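Local coordinates for putative L-alanine-DL-glutamate epimerase (Burkholderia xenovorans, PDB 3GO2), which binds magnesium and is probably a racemase or epimerase of the mandelate racemase/muconate lactonizing enzyme family, at residues V23-D28 and N93-A98; V105-L110 and P373-D378; V119-S124 and R157-I162. All blocks are in the same frame, centred on the assembly; numbering follows the deposited sequence.

How the interactions relate
Interactions 1 and 2 lie side by side, with centres about 12 Å apart. Asp97 OD1 of interaction 1 accepts a hydrogen bond from Trp375 N of interaction 2, and Asn93 O makes a weak one with Trp375 NE1. Helix 82-103 leads from the first contact into residues 105-110 of the second, and these meet residues 373-378 from near the end of the chain. Interaction 3 is separate: its centre is about 31 Å from that of interaction 1 and about 23 Å from that of interaction 2. It adjoins the active site. The Tyr122 side chain lies about 6 Å from a bound magnesium ion, whereas the other contacts are away from the annotated sites.

Interaction 1. Residues V23-D28 and N93-A98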
loop_
_atom_site.group_PDB
_atom_site.type_symbol
_atom_site.label_atom_id
_atom_site.label_comp_id
_atom_site.label_asym_id
_atom_site.label_seq_id
_atom_site.Cartn_x
_atom_site.Cartn_y
_atom_site.Cartn_z
ATOM N N VAL A 23 -14.380 37.347 -21.926
ATOM C CA VAL A 23 -13.353 38.284 -21.431
ATOM C C VAL A 23 -12.750 39.003 -22.638
ATOM O O VAL A 23 -12.421 38.381 -23.645
ATOM C CB VAL A 23 -12.227 37.591 -20.650
ATOM C CG1 VAL A 23 -11.132 38.598 -20.225
ATOM C CG2 VAL A 23 -12.809 36.887 -19.419
ATOM N N LYS A 24 -12.627 40.318 -22.509
ATOM C CA LYS A 24 -12.039 41.190 -23.525
ATOM C C LYS A 24 -10.883 41.936 -22.893
ATOM O O LYS A 24 -11.081 42.745 -21.983
ATOM C CB LYS A 24 -13.069 42.204 -24.023
ATOM C CG LYS A 24 -12.514 43.094 -25.099
ATOM C CD LYS A 24 -13.470 44.220 -25.447
ATOM C CE LYS A 24 -12.999 44.952 -26.654
ATOM N NZ LYS A 24 -13.916 46.128 -26.927
ATOM N N LEU A 25 -9.679 41.662 -23.355
ATOM C CA LEU A 25 -8.468 42.221 -22.775
ATOM C C LEU A 25 -7.809 43.089 -23.833
ATOM O O LEU A 25 -7.582 42.636 -24.953
ATOM C CB LEU A 25 -7.534 41.071 -22.360
ATOM C CG LEU A 25 -6.193 41.405 -21.728
ATOM C CD1 LEU A 25 -5.770 40.194 -20.848
ATOM C CD2 LEU A 25 -5.111 41.793 -22.755
ATOM N N THR A 26 -7.486 44.334 -23.489
ATOM C CA THR A 26 -6.903 45.258 -24.474
ATOM C C THR A 26 -5.513 45.655 -24.020
ATOM O O THR A 26 -5.306 45.929 -22.834
ATOM C CB THR A 26 -7.792 46.555 -24.613
ATOM O OG1 THR A 26 -9.125 46.200 -24.988
ATOM C CG2 THR A 26 -7.217 47.520 -25.675
ATOM N N THR A 27 -4.562 45.708 -24.964
ATOM C CA THR A 27 -3.192 46.125 -24.668
ATOM C C THR A 27 -2.963 47.603 -25.040
ATOM O O THR A 27 -3.772 48.210 -25.740
ATOM C CB THR A 27 -2.178 45.255 -25.414
ATOM O OG1 THR A 27 -2.139 45.612 -26.796
ATOM C CG2 THR A 27 -2.562 43.779 -25.329
ATOM N N ASP A 28 -1.830 48.150 -24.615
ATOM C CA ASP A 28 -1.492 49.543 -24.913
ATOM C C ASP A 28 -1.378 49.808 -26.417
ATOM O O ASP A 28 -1.623 50.940 -26.867
ATOM C CB ASP A 28 -0.183 49.935 -24.214
ATOM C CG ASP A 28 0.228 51.359 -24.509
ATOM O OD1 ASP A 28 -0.407 52.286 -23.971
ATOM O OD2 ASP A 28 1.173 51.542 -25.309
ATOM N N ASN A 93 -6.866 32.605 -20.915
ATOM C CA ASN A 93 -7.176 32.379 -22.293
ATOM C C ASN A 93 -7.242 33.683 -23.094
ATOM O O ASN A 93 -6.885 33.691 -24.254
ATOM C CB ASN A 93 -8.423 31.528 -22.442
ATOM C CG ASN A 93 -8.159 30.095 -22.130
ATOM O OD1 ASN A 93 -7.011 29.630 -22.247
ATOM N ND2 ASN A 93 -9.216 29.355 -21.784
ATOM N N ALA A 94 -7.622 34.787 -22.457
ATOM C CA ALA A 94 -7.620 36.089 -23.135
ATOM C C ALA A 94 -6.191 36.598 -23.279
ATOM O O ALA A 94 -5.842 37.170 -24.305
ATOM C CB ALA A 94 -8.503 37.110 -22.371
ATOM N N LEU A 95 -5.359 36.336 -22.266
ATOM C CA LEU A 95 -3.925 36.687 -22.327
ATOM C C LEU A 95 -3.256 35.939 -23.482
ATOM O O LEU A 95 -2.464 36.518 -24.237
ATOM C CB LEU A 95 -3.234 36.386 -21.003
ATOM C CG LEU A 95 -3.394 37.363 -19.849
ATOM C CD1 LEU A 95 -2.925 36.781 -18.521
ATOM C CD2 LEU A 95 -2.596 38.628 -20.159
ATOM N N LEU A 96 -3.558 34.654 -23.630
ATOM C CA LEU A 96 -2.926 33.882 -24.703
ATOM C C LEU A 96 -3.320 34.427 -26.069
ATOM O O LEU A 96 -2.470 34.587 -26.952
ATOM C CB LEU A 96 -3.292 32.406 -24.599
ATOM C CG LEU A 96 -2.679 31.642 -23.433
ATOM C CD1 LEU A 96 -3.412 30.297 -23.297
ATOM C CD2 LEU A 96 -1.148 31.449 -23.613
ATOM N N ASP A 97 -4.603 34.722 -26.248
ATOM C CA ASP A 97 -5.074 35.287 -27.511
ATOM C C ASP A 97 -4.301 36.586 -27.836
ATOM O O ASP A 97 -3.838 36.823 -28.979
ATOM C CB ASP A 97 -6.562 35.589 -27.430
ATOM C CG ASP A 97 -7.182 35.869 -28.780
ATOM O OD1 ASP A 97 -6.762 35.246 -29.785
ATOM O OD2 ASP A 97 -8.113 36.716 -28.831
ATOM N N ALA A 98 -4.202 37.459 -26.832
ATOM C CA ALA A 98 -3.541 38.759 -27.017
ATOM C C ALA A 98 -2.048 38.598 -27.331
ATOM O O ALA A 98 -1.488 39.303 -28.178
ATOM C CB ALA A 98 -3.759 39.650 -25.798
#
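Leu25 meets Ala94, Leu95 and Ala98, packing a strand of the N-terminal capping domain of the enolase superfamily on one of its helices. Residues 23-27 belong to strand 19-27, the middle strand of a three-stranded antiparallel sheet, and residues 93-98 to helix 82-103. The axes of these short segments cross at 43° and come within 8.2 Å, with the small side chains of Ala94 and Ala98 on the near side of the helix. The tight part lies at Leu25 with Leu95 and at Val23 with Ala94. Ala94 CB is 3.7 Å from Val23 CG1 and 4.1 Å from Leu25 CB, so the methyl touches alternate residues on one strand face. Leu25 CG is anti to the backbone N (chi1 180°), and the two methyls of the branch divide their work: CD2 goes to Ala98 CB at 4.0 Å, CD1 to Leu95. Packing is looser toward Thr27, where CG2 is 4.3 Å from Ala98 CB. Val62 fills in beside Leu25, Thr27 and Ala98. The other strand face, with Lys24 and Thr26, turns away from the helix and is partly exposed; Lys24 pairs there with Glu381. Leu95 starts off away from the strand, yet its CD2 methyl reaches back to Leu25 CD1 at 3.6 Å.

Interaction 2. Residues V105-L110 and P373-D378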
loop_
_atom_site.group_PDB
_atom_site.type_symbol
_atom_site.label_atom_id
_atom_site.label_comp_id
_atom_site.label_asym_id
_atom_site.label_seq_id
_atom_site.Cartn_x
_atom_site.Cartn_y
_atom_site.Cartn_z
ATOM N N VAL A 105 0.691 35.148 -34.681
ATOM C CA VAL A 105 0.629 33.715 -34.862
ATOM C C VAL A 105 -0.675 33.152 -34.315
ATOM O O VAL A 105 -1.269 33.730 -33.399
ATOM C CB VAL A 105 1.809 33.004 -34.147
ATOM C CG1 VAL A 105 3.129 33.429 -34.747
ATOM C CG2 VAL A 105 1.807 33.280 -32.640
ATOM N N PRO A 106 -1.106 31.989 -34.824
ATOM C CA PRO A 106 -2.228 31.293 -34.183
ATOM C C PRO A 106 -1.828 30.842 -32.798
ATOM O O PRO A 106 -0.661 30.616 -32.533
ATOM C CB PRO A 106 -2.442 30.049 -35.056
ATOM C CG PRO A 106 -1.588 30.248 -36.248
ATOM C CD PRO A 106 -0.539 31.214 -35.947
ATOM N N CYS A 107 -2.790 30.648 -31.917
ATOM C CA CYS A 107 -2.430 30.292 -30.540
ATOM C C CYS A 107 -1.652 28.983 -30.417
ATOM O O CYS A 107 -0.793 28.875 -29.537
ATOM C CB CYS A 107 -3.646 30.266 -29.644
ATOM S SG CYS A 107 -4.089 31.933 -29.051
ATOM N N TYR A 108 -1.898 27.997 -31.290
ATOM C CA TYR A 108 -1.107 26.756 -31.199
ATOM C C TYR A 108 0.404 26.970 -31.355
ATOM O O TYR A 108 1.197 26.148 -30.920
ATOM C CB TYR A 108 -1.625 25.684 -32.158
ATOM C CG TYR A 108 -1.562 26.024 -33.641
ATOM C CD1 TYR A 108 -0.361 26.126 -34.320
ATOM C CD2 TYR A 108 -2.736 26.174 -34.380
ATOM C CE1 TYR A 108 -0.338 26.412 -35.684
ATOM C CE2 TYR A 108 -2.721 26.450 -35.726
ATOM C CZ TYR A 108 -1.534 26.556 -36.381
ATOM O OH TYR A 108 -1.544 26.833 -37.736
ATOM N N GLU A 109 0.820 28.085 -31.962
ATOM C CA GLU A 109 2.237 28.433 -32.089
ATOM C C GLU A 109 2.870 28.750 -30.727
ATOM O O GLU A 109 4.083 28.716 -30.587
ATOM C CB GLU A 109 2.402 29.631 -33.034
ATOM C CG GLU A 109 3.701 29.642 -33.811
ATOM C CD GLU A 109 3.827 28.420 -34.692
ATOM O OE1 GLU A 109 4.134 27.334 -34.152
ATOM O OE2 GLU A 109 3.578 28.541 -35.920
ATOM N N LEU A 110 2.048 29.081 -29.731
ATOM C CA LEU A 110 2.532 29.318 -28.385
ATOM C C LEU A 110 2.583 28.016 -27.589
ATOM O O LEU A 110 3.193 27.959 -26.518
ATOM C CB LEU A 110 1.626 30.280 -27.638
ATOM C CG LEU A 110 1.419 31.658 -28.238
ATOM C CD1 LEU A 110 0.542 32.459 -27.285
ATOM C CD2 LEU A 110 2.733 32.340 -28.491
ATOM N N PRO A 373 -4.158 34.728 -36.653
ATOM C CA PRO A 373 -3.546 35.065 -35.368
ATOM C C PRO A 373 -4.564 34.950 -34.221
ATOM O O PRO A 373 -5.692 35.416 -34.352
ATOM C CB PRO A 373 -3.086 36.514 -35.555
ATOM C CG PRO A 373 -2.841 36.614 -37.065
ATOM C CD PRO A 373 -3.910 35.767 -37.678
ATOM N N GLY A 374 -4.138 34.360 -33.119
ATOM C CA GLY A 374 -5.007 34.141 -31.986
ATOM C C GLY A 374 -5.754 32.817 -32.069
ATOM O O GLY A 374 -5.300 31.867 -32.695
ATOM N N TRP A 375 -6.902 32.757 -31.412
ATOM C CA TRP A 375 -7.695 31.544 -31.343
ATOM C C TRP A 375 -8.318 31.145 -32.667
ATOM O O TRP A 375 -8.504 29.950 -32.921
ATOM C CB TRP A 375 -8.804 31.667 -30.299
ATOM C CG TRP A 375 -8.332 31.796 -28.883
ATOM C CD1 TRP A 375 -8.696 32.766 -28.008
ATOM C CD2 TRP A 375 -7.479 30.893 -28.154
ATOM N NE1 TRP A 375 -8.089 32.565 -26.784
ATOM C CE2 TRP A 375 -7.334 31.417 -26.849
ATOM C CE3 TRP A 375 -6.842 29.684 -28.465
ATOM C CZ2 TRP A 375 -6.561 30.774 -25.859
ATOM C CZ3 TRP A 375 -6.061 29.055 -27.461
ATOM C CH2 TRP A 375 -5.924 29.608 -26.201
ATOM N N GLY A 376 -8.648 32.138 -33.510
ATOM C CA GLY A 376 -9.263 31.838 -34.809
ATOM C C GLY A 376 -10.645 32.433 -35.027
ATOM O O GLY A 376 -11.228 32.300 -36.105
ATOM N N THR A 377 -11.205 33.065 -33.993
ATOM C CA THR A 377 -12.476 33.785 -34.134
ATOM C C THR A 377 -12.562 34.833 -33.034
ATOM O O THR A 377 -11.950 34.673 -31.981
ATOM C CB THR A 377 -13.660 32.805 -34.106
ATOM O OG1 THR A 377 -14.847 33.433 -34.601
ATOM C CG2 THR A 377 -13.938 32.301 -32.669
ATOM N N ASP A 378 -13.282 35.924 -33.297
ATOM C CA ASP A 378 -13.492 37.004 -32.342
ATOM C C ASP A 378 -14.987 37.184 -32.132
ATOM O O ASP A 378 -15.762 37.154 -33.089
ATOM C CB ASP A 378 -12.940 38.320 -32.889
ATOM C CG ASP A 378 -11.435 38.321 -33.015
ATOM O OD1 ASP A 378 -10.748 37.789 -32.098
ATOM O OD2 ASP A 378 -10.935 38.884 -34.025
#
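The indole of Trp375 has Cys107 over one face. The sulfur SG stands 3.6 Å from the centroid of the six-membered ring and 14° off the ring normal, a sulfur-aromatic contact. Cys107 CB stands above and just outside the CE3-CZ3 edge, 3.5 Å from Trp375 CE3, so the cysteine touches the indole with both side-chain atoms. With CG anti to the carbonyl carbon (chi1 -65°), the indole swings back to the cysteine although Trp375 CB points away from it. Leu96 of helix 82-103 and Leu324 and Ile328 of helix 323-335 also pack on Trp375, and its NE1 makes a weak hydrogen bond to Asn93 O. Within its own segment, the ring of Tyr108 has Pro106 CB over one face, offset toward the rim.

The backbones join the loop after helix 82-103 of the capping domain to a loop near the C-terminus, and so tie the N-terminal domain to the C-terminal part of the chain. They form a single beta bridge between Pro106 and Gly374. Gly374 N donates to Val105 O at 3.0 Å. Cys107 N donates to Gly374 O at 2.9 Å, with the donor 50° out of the carbonyl plane. Two CA-H...O contacts accompany these bonds: Pro373 CA to Val105 O and Pro106 CA to Gly374 O. Gly374 has a positive phi, and at its backbone angles a CB would press on the carbonyl oxygen of Pro373. Val105 also packs on Leu103 of a second subunit.

Interaction 3. Residues V119-S124 and R157-I162; sequences VPVYWS and RQFRAI
Trp123 turns the edge of its six-membered ring toward the face of Phe159. The planes stand at 73° and the centroids are 5.6 Å apart, an offset edge-to-face pair. Trp123 CG, anti to the backbone N (chi1 174°), sends the indole across to Phe159. Val121 CG2 meets the edge of the Phe159 ring, 4.1 Å from CE2. On the other face of the strand, Tyr122 CB and Ala161 CB touch at 3.6 Å.

The backbones are joined by a single bridge between Trp123 and Ile162, with Trp123 N donating to Ala161 O at 2.9 Å. A water donates to Val121 O and accepts from Arg160 N. Ala161 N is buried without a partner. At the outer edge, Arg157 NH1 comes obliquely to Trp123 CH2 at 3.6 Å and forms a salt bridge with Glu153. Trp123 NE1 is hydrogen-bonded to Asp347 OD2.

Tyr122 OH is hydrogen-bonded to Lys163 NZ; Lys163 has been seen to bind 2-oxoglutarate in this protein. The contact joins strand 118-123, which pairs with strand 342-344, to strand 161-168 of the enolase-superfamily modified TIM barrel. Helix 144-156 ends in a Schellman motif at Gln158 and packs against Trp123 and Ile162.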
loop_
_atom_site.group_PDB
_atom_site.type_symbol
_atom_site.label_atom_id
_atom_site.label_comp_id
_atom_site.label_asym_id
_atom_site.label_seq_id
_atom_site.Cartn_x
_atom_site.Cartn_y
_atom_site.Cartn_z
ATOM N N VAL A 119 -8.777 17.678 -36.583
ATOM C CA VAL A 119 -9.050 17.016 -35.309
ATOM C C VAL A 119 -10.335 16.206 -35.404
ATOM O O VAL A 119 -11.390 16.763 -35.683
ATOM C CB VAL A 119 -9.213 18.095 -34.182
ATOM C CG1 VAL A 119 -9.580 17.441 -32.867
ATOM C CG2 VAL A 119 -7.928 18.933 -34.033
ATOM N N PRO A 120 -10.271 14.887 -35.170
ATOM C CA PRO A 120 -11.541 14.159 -35.171
ATOM C C PRO A 120 -12.406 14.619 -34.012
ATOM O O PRO A 120 -11.906 14.866 -32.902
ATOM C CB PRO A 120 -11.131 12.695 -34.992
ATOM C CG PRO A 120 -9.698 12.666 -35.389
ATOM C CD PRO A 120 -9.128 13.983 -34.963
ATOM N N VAL A 121 -13.694 14.763 -34.300
ATOM C CA VAL A 121 -14.658 15.160 -33.301
ATOM C C VAL A 121 -15.722 14.106 -33.070
ATOM O O VAL A 121 -15.851 13.128 -33.814
ATOM C CB VAL A 121 -15.332 16.528 -33.618
ATOM C CG1 VAL A 121 -14.288 17.619 -33.683
ATOM C CG2 VAL A 121 -16.166 16.471 -34.900
ATOM N N TYR A 122 -16.458 14.301 -31.988
ATOM C CA TYR A 122 -17.752 13.653 -31.810
ATOM C C TYR A 122 -18.819 14.727 -31.678
ATOM O O TYR A 122 -18.564 15.808 -31.136
ATOM C CB TYR A 122 -17.756 12.683 -30.621
ATOM C CG TYR A 122 -17.642 13.238 -29.202
ATOM C CD1 TYR A 122 -18.773 13.627 -28.486
ATOM C CD2 TYR A 122 -16.407 13.341 -28.574
ATOM C CE1 TYR A 122 -18.683 14.108 -27.193
ATOM C CE2 TYR A 122 -16.312 13.801 -27.264
ATOM C CZ TYR A 122 -17.443 14.170 -26.579
ATOM O OH TYR A 122 -17.330 14.645 -25.282
ATOM N N TRP A 123 -19.991 14.449 -32.239
ATOM C CA TRP A 123 -21.134 15.326 -32.161
ATOM C C TRP A 123 -21.800 15.073 -30.809
ATOM O O TRP A 123 -22.428 14.017 -30.587
ATOM C CB TRP A 123 -22.081 15.033 -33.348
ATOM C CG TRP A 123 -23.394 15.744 -33.368
ATOM C CD1 TRP A 123 -23.984 16.459 -32.361
ATOM C CD2 TRP A 123 -24.318 15.781 -34.471
ATOM N NE1 TRP A 123 -25.213 16.924 -32.764
ATOM C CE2 TRP A 123 -25.442 16.516 -34.053
ATOM C CE3 TRP A 123 -24.294 15.255 -35.766
ATOM C CZ2 TRP A 123 -26.547 16.762 -34.900
ATOM C CZ3 TRP A 123 -25.385 15.497 -36.603
ATOM C CH2 TRP A 123 -26.485 16.241 -36.166
ATOM N N SER A 124 -21.633 16.044 -29.919
ATOM C CA SER A 124 -22.082 15.913 -28.532
ATOM C C SER A 124 -23.526 16.340 -28.329
ATOM O O SER A 124 -24.132 16.966 -29.208
ATOM C CB SER A 124 -21.128 16.696 -27.637
ATOM O OG SER A 124 -21.241 16.305 -26.276
ATOM N N ARG A 157 -24.141 12.823 -42.347
ATOM C CA ARG A 157 -23.301 14.019 -42.352
ATOM C C ARG A 157 -21.806 13.712 -42.099
ATOM O O ARG A 157 -20.982 14.635 -41.997
ATOM C CB ARG A 157 -23.854 15.050 -41.354
ATOM C CG ARG A 157 -25.184 15.691 -41.785
ATOM C CD ARG A 157 -25.841 16.587 -40.703
ATOM N NE ARG A 157 -25.087 17.805 -40.429
ATOM C CZ ARG A 157 -25.459 18.749 -39.561
ATOM N NH1 ARG A 157 -26.578 18.638 -38.870
ATOM N NH2 ARG A 157 -24.699 19.825 -39.380
ATOM N N GLN A 158 -21.462 12.416 -42.040
ATOM C CA GLN A 158 -20.096 11.913 -41.996
ATOM C C GLN A 158 -19.429 12.088 -40.624
ATOM O O GLN A 158 -18.210 12.061 -40.525
ATOM C CB GLN A 158 -19.225 12.574 -43.073
ATOM C CG GLN A 158 -19.837 12.510 -44.472
ATOM C CD GLN A 158 -20.045 11.097 -44.915
ATOM O OE1 GLN A 158 -21.185 10.627 -45.004
ATOM N NE2 GLN A 158 -18.953 10.387 -45.183
ATOM N N PHE A 159 -20.229 12.276 -39.579
ATOM C CA PHE A 159 -19.660 12.296 -38.216
ATOM C C PHE A 159 -19.409 10.876 -37.816
ATOM O O PHE A 159 -20.151 9.973 -38.237
ATOM C CB PHE A 159 -20.547 13.078 -37.253
ATOM C CG PHE A 159 -20.509 14.540 -37.529
ATOM C CD1 PHE A 159 -21.475 15.139 -38.333
ATOM C CD2 PHE A 159 -19.426 15.302 -37.114
ATOM C CE1 PHE A 159 -21.394 16.497 -38.647
ATOM C CE2 PHE A 159 -19.344 16.658 -37.419
ATOM C CZ PHE A 159 -20.310 17.248 -38.188
ATOM N N ARG A 160 -18.306 10.671 -37.102
ATOM C CA ARG A 160 -17.805 9.338 -36.813
ATOM C C ARG A 160 -18.178 8.870 -35.420
ATOM O O ARG A 160 -17.935 7.699 -35.089
ATOM C CB ARG A 160 -16.295 9.327 -36.910
ATOM C CG ARG A 160 -15.754 9.763 -38.269
ATOM C CD ARG A 160 -14.287 10.068 -38.176
ATOM N NE ARG A 160 -13.765 10.555 -39.453
ATOM C CZ ARG A 160 -12.477 10.774 -39.710
ATOM N NH1 ARG A 160 -11.538 10.564 -38.776
ATOM N NH2 ARG A 160 -12.125 11.215 -40.913
ATOM N N ALA A 161 -18.705 9.788 -34.613
ATOM C CA ALA A 161 -19.066 9.513 -33.212
ATOM C C ALA A 161 -20.095 10.509 -32.708
ATOM O O ALA A 161 -20.103 11.664 -33.129
ATOM C CB ALA A 161 -17.834 9.524 -32.330
ATOM N N ILE A 162 -20.981 10.047 -31.827
ATOM C CA ILE A 162 -21.997 10.884 -31.195
ATOM C C ILE A 162 -22.050 10.567 -29.705
ATOM O O ILE A 162 -21.733 9.442 -29.316
ATOM C CB ILE A 162 -23.423 10.653 -31.819
ATOM C CG1 ILE A 162 -23.863 9.204 -31.685
ATOM C CG2 ILE A 162 -23.425 11.071 -33.289
ATOM C CD1 ILE A 162 -25.232 8.918 -32.329
HETATM O O HOH W 1 -16.727 12.951 -36.303
#